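Local coordinates for protein 2,3-dimethylmalate lyase (Aspergillus niger, PDB 3FA4) that belongs to the phosphoenolpyruvate phosphomutase family of TIM-barrel enzymes and binds a magnesium ion, at residues 198-201 and 202-206; 70-73 and 74-78. All coordinates share one frame; numbering follows the deposited sequence.

Contact 1: 198-201 and 202-206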
loop_
_atom_site.group_PDB
_atom_site.type_symbol
_atom_site.label_atom_id
_atom_site.label_comp_id
_atom_site.label_asym_id
_atom_site.label_seq_id
_atom_site.Cartn_x
_atom_site.Cartn_y
_atom_site.Cartn_z
ATOM N N ALA B 198 14.331 35.642 14.871
ATOM C CA ALA B 198 14.984 34.360 15.118
ATOM C C ALA B 198 15.842 34.372 16.372
ATOM O O ALA B 198 15.882 33.383 17.100
ATOM C CB ALA B 198 15.794 33.947 13.900
ATOM N N ARG B 199 16.534 35.476 16.629
ATOM C CA ARG B 199 17.202 35.654 17.892
ATOM C C ARG B 199 16.218 35.749 19.091
ATOM O O ARG B 199 16.403 35.056 20.061
ATOM C CB ARG B 199 18.149 36.840 17.826
ATOM C CG ARG B 199 19.247 36.689 16.768
ATOM C CD ARG B 199 20.330 37.840 16.871
ATOM N NE ARG B 199 21.110 37.762 15.654
ATOM C CZ ARG B 199 20.973 38.570 14.602
ATOM N NH1 ARG B 199 20.143 39.635 14.647
ATOM N NH2 ARG B 199 21.686 38.319 13.503
ATOM N N GLN B 200 15.137 36.542 18.980
ATOM C CA GLN B 200 14.100 36.612 20.019
ATOM C C GLN B 200 13.514 35.234 20.388
ATOM O O GLN B 200 13.354 34.934 21.604
ATOM C CB GLN B 200 12.975 37.599 19.644
ATOM C CG GLN B 200 12.104 38.024 20.825
ATOM C CD GLN B 200 12.926 38.762 21.863
ATOM O OE1 GLN B 200 12.980 38.414 23.053
ATOM N NE2 GLN B 200 13.637 39.770 21.389
ATOM N N VAL B 201 13.196 34.394 19.406
ATOM C CA VAL B 201 12.459 33.154 19.718
ATOM C C VAL B 201 13.361 32.154 20.406
ATOM O O VAL B 201 12.888 31.399 21.249
ATOM C CB VAL B 201 11.659 32.536 18.519
ATOM C CG1 VAL B 201 12.585 31.981 17.496
ATOM C CG2 VAL B 201 10.638 31.462 18.987
ATOM N N ILE B 202 14.666 32.182 20.069
ATOM C CA ILE B 202 15.676 31.421 20.791
ATOM C C ILE B 202 15.695 31.859 22.265
ATOM O O ILE B 202 15.689 31.017 23.170
ATOM C CB ILE B 202 17.076 31.511 20.107
ATOM C CG1 ILE B 202 17.054 30.662 18.850
ATOM C CG2 ILE B 202 18.229 31.019 21.035
ATOM C CD1 ILE B 202 17.954 31.174 17.793
ATOM N N GLN B 203 15.691 33.161 22.510
ATOM C CA GLN B 203 15.679 33.695 23.887
ATOM C C GLN B 203 14.363 33.468 24.635
ATOM O O GLN B 203 14.390 33.153 25.794
ATOM C CB GLN B 203 16.077 35.174 23.882
ATOM C CG GLN B 203 15.656 35.927 25.146
ATOM C CD GLN B 203 15.946 37.431 25.085
ATOM O OE1 GLN B 203 17.052 37.845 24.652
ATOM N NE2 GLN B 203 14.977 38.268 25.563
ATOM N N ASP B 204 13.223 33.580 23.947
ATOM C CA ASP B 204 11.900 33.338 24.478
ATOM C C ASP B 204 11.580 31.914 24.895
ATOM O O ASP B 204 10.842 31.694 25.878
ATOM C CB ASP B 204 10.846 33.841 23.494
ATOM C CG ASP B 204 10.706 35.354 23.530
ATOM O OD1 ASP B 204 11.260 35.979 24.452
ATOM O OD2 ASP B 204 10.078 35.938 22.658
ATOM N N LEU B 205 12.131 30.953 24.157
ATOM C CA LEU B 205 11.988 29.555 24.488
ATOM C C LEU B 205 13.347 29.015 24.866
ATOM O O LEU B 205 13.731 27.942 24.456
ATOM C CB LEU B 205 11.417 28.790 23.291
ATOM C CG LEU B 205 9.979 29.226 22.981
ATOM C CD1 LEU B 205 9.568 28.797 21.567
ATOM C CD2 LEU B 205 9.079 28.643 24.008
ATOM N N ALA B 206 14.085 29.795 25.649
ATOM C CA ALA B 206 15.466 29.467 26.055
ATOM C C ALA B 206 15.540 28.100 26.661
ATOM O O ALA B 206 14.720 27.698 27.552
ATOM C CB ALA B 206 16.000 30.513 27.092
#

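Contact 2: 70-73 and 74-78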
loop_
_atom_site.group_PDB
_atom_site.type_symbol
_atom_site.label_atom_id
_atom_site.label_comp_id
_atom_site.label_asym_id
_atom_site.label_seq_id
_atom_site.Cartn_x
_atom_site.Cartn_y
_atom_site.Cartn_z
ATOM N N ASN B 70 6.909 6.346 2.773
ATOM C CA ASN B 70 8.029 7.154 2.238
ATOM C C ASN B 70 9.049 7.391 3.326
ATOM O O ASN B 70 10.212 7.180 3.059
ATOM C CB ASN B 70 7.563 8.436 1.509
ATOM C CG ASN B 70 8.575 8.929 0.445
ATOM O OD1 ASN B 70 9.029 8.185 -0.375
ATOM N ND2 ASN B 70 8.881 10.189 0.460
ATOM N N ALA B 71 8.622 7.735 4.555
ATOM C CA ALA B 71 9.581 7.905 5.697
ATOM C C ALA B 71 10.296 6.636 6.103
ATOM O O ALA B 71 11.498 6.695 6.390
ATOM C CB ALA B 71 8.901 8.605 6.958
ATOM N N GLU B 72 9.586 5.495 6.202
ATOM C CA GLU B 72 10.232 4.237 6.425
ATOM C C GLU B 72 11.265 3.842 5.389
ATOM O O GLU B 72 12.276 3.226 5.731
ATOM C CB GLU B 72 9.246 3.111 6.496
ATOM C CG GLU B 72 9.929 1.791 6.898
ATOM C CD GLU B 72 8.967 0.656 7.237
ATOM O OE1 GLU B 72 9.408 -0.491 7.383
ATOM O OE2 GLU B 72 7.766 0.911 7.285
ATOM N N MET B 73 10.976 4.087 4.118
ATOM C CA MET B 73 11.936 3.853 3.092
ATOM C C MET B 73 13.179 4.753 3.238
ATOM O O MET B 73 14.322 4.253 3.130
ATOM C CB MET B 73 11.273 4.041 1.739
ATOM C CG MET B 73 12.145 3.634 0.575
ATOM S SD MET B 73 13.101 5.017 -0.080
ATOM C CE MET B 73 11.798 6.288 -0.359
ATOM N N ILE B 74 12.992 6.055 3.480
ATOM C CA ILE B 74 14.164 6.968 3.642
ATOM C C ILE B 74 14.976 6.684 4.917
ATOM O O ILE B 74 16.187 6.670 4.888
ATOM C CB ILE B 74 13.689 8.475 3.514
ATOM C CG1 ILE B 74 13.050 8.688 2.107
ATOM C CG2 ILE B 74 14.830 9.454 3.790
ATOM C CD1 ILE B 74 12.125 10.002 1.904
ATOM N N SER B 75 14.309 6.429 6.044
ATOM C CA SER B 75 14.966 6.007 7.249
ATOM C C SER B 75 15.815 4.755 7.118
ATOM O O SER B 75 16.765 4.593 7.867
ATOM C CB SER B 75 13.941 5.740 8.340
ATOM O OG SER B 75 13.114 6.865 8.576
ATOM N N ASN B 76 15.489 3.859 6.188
ATOM C CA ASN B 76 16.166 2.596 6.157
ATOM C C ASN B 76 17.155 2.428 5.055
ATOM O O ASN B 76 17.694 1.380 4.911
ATOM C CB ASN B 76 15.169 1.456 6.256
ATOM C CG ASN B 76 14.689 1.243 7.689
ATOM O OD1 ASN B 76 15.424 0.766 8.531
ATOM N ND2 ASN B 76 13.482 1.667 7.970
ATOM N N ILE B 77 17.364 3.454 4.254
ATOM C CA ILE B 77 18.527 3.594 3.373
ATOM C C ILE B 77 19.862 3.517 4.133
ATOM O O ILE B 77 20.711 2.660 3.814
ATOM C CB ILE B 77 18.419 4.854 2.427
ATOM C CG1 ILE B 77 17.312 4.559 1.446
ATOM C CG2 ILE B 77 19.727 4.988 1.555
ATOM C CD1 ILE B 77 16.778 5.725 0.680
ATOM N N SER B 78 19.990 4.346 5.177
ATOM C CA SER B 78 21.129 4.337 6.144
ATOM C C SER B 78 20.430 4.390 7.524
ATOM O O SER B 78 20.086 5.471 7.956
ATOM C CB SER B 78 22.042 5.565 5.902
ATOM O OG SER B 78 23.069 5.720 6.923
#

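Contact 1: 198-201 and 202-206
Val201 and Leu205 meet one turn apart near the C-terminal end of helix 195-204, an outer helix of the TIM barrel. Their methyls CG2 of Val201 and CD1 of Leu205 come within 3.9 Å, the two side chains slanting across each other. With Val201 CG2 anti to its own nitrogen (CG1 at chi1 70°), that methyl is the branch directed at Leu205. The backbone beneath is the usual i to i+4 ladder: Asp204 N donates to Gln200 O at 2.7 Å, and Leu205 N closes on Val201 O at 3.0 Å. Leu205 is the first residue to leave helical phi/psi, and its N-H makes the last i to i+4 bond of the helix. On the neighbouring face the carboxylate of Asp204 lies beside the aliphatic part of Gln200, OD2 of Asp204 being 3.4 Å from CG of Gln200.

Further out, helix 169-181 packs against this flank: Tyr169 hydroxyl bonds OD2 of Asp204, Arg177 bonds the Asp204 carbonyl, and Leu176 touches Leu205. Ile202 packs on Met231 of helix 225-231 and on Phe233. CG1 of Ile202 lies anti to its carbonyl carbon, and with chi2 at 150° CD1 of Ile202 ends 3.1 Å from Ala198 O.

Contact 2: 70-73 and 74-78
Met73 and Ile77 run side by side and point the same way at the C-terminal end of helix 64-75, a helix of the TIM barrel lying against strands 42-44 and 83-86. Met73 SD rests 3.8 Å from Ile77 CD1, and the methionine also touches Val53 of the second subunit. Its chain starts anti to the backbone nitrogen, then bends at chi2 (-92°) and again at chi3, turning CE back toward Ile74; Met73 CE and Ile74 CG1 are 3.7 Å apart, the isoleucine running at a slant to the methionine. Ile74 in turn sends CD1 to within 3.6 Å of Asn70 ND2, an amide nitrogen whose main partner is the carbonyl of Tyr26.

On another side, Asn76 ND2 lies 3.7 Å from Glu72 CG. The glutamate carboxylate, its plane turned 64° from that of the amide, reaches away to salt bridges with Arg68 of its own chain and with Arg68 and Arg106 of the third subunit. Asn76 instead folds back on the preceding turn: ND2 of Asn76 donates to Glu72 O at 3.0 Å, in the carbonyl plane on a lone pair, with that oxygen almost in the amide plane. Ser75 grips Ala71 O doubly, through N at 2.8 Å and through OG at 2.7 Å, the two donors arriving from opposite faces of the carbonyl plane.

How the contacts relate
From the N terminus, contact 2 (70-78) comes first, at the end of helix 64-75 and ahead of strand 83-86, which ends on the magnesium ligand Asp86, with Asp88 just beyond. Contact 1 (198-206) follows much later, where helix 195-204 ends before strand 211-213. Each joins adjacent turns of one helix and closes no long loop; they run in series, neither nested nor crossing. The centres of contact 1 and contact 2 are about 32 Å apart, and the two lie on opposite sides of the chain's centre. Contact 2 ties its helix to barrel strands and to two neighbouring subunits, whereas contact 1 is held by helices 169-181 and 225-231 of its own chain.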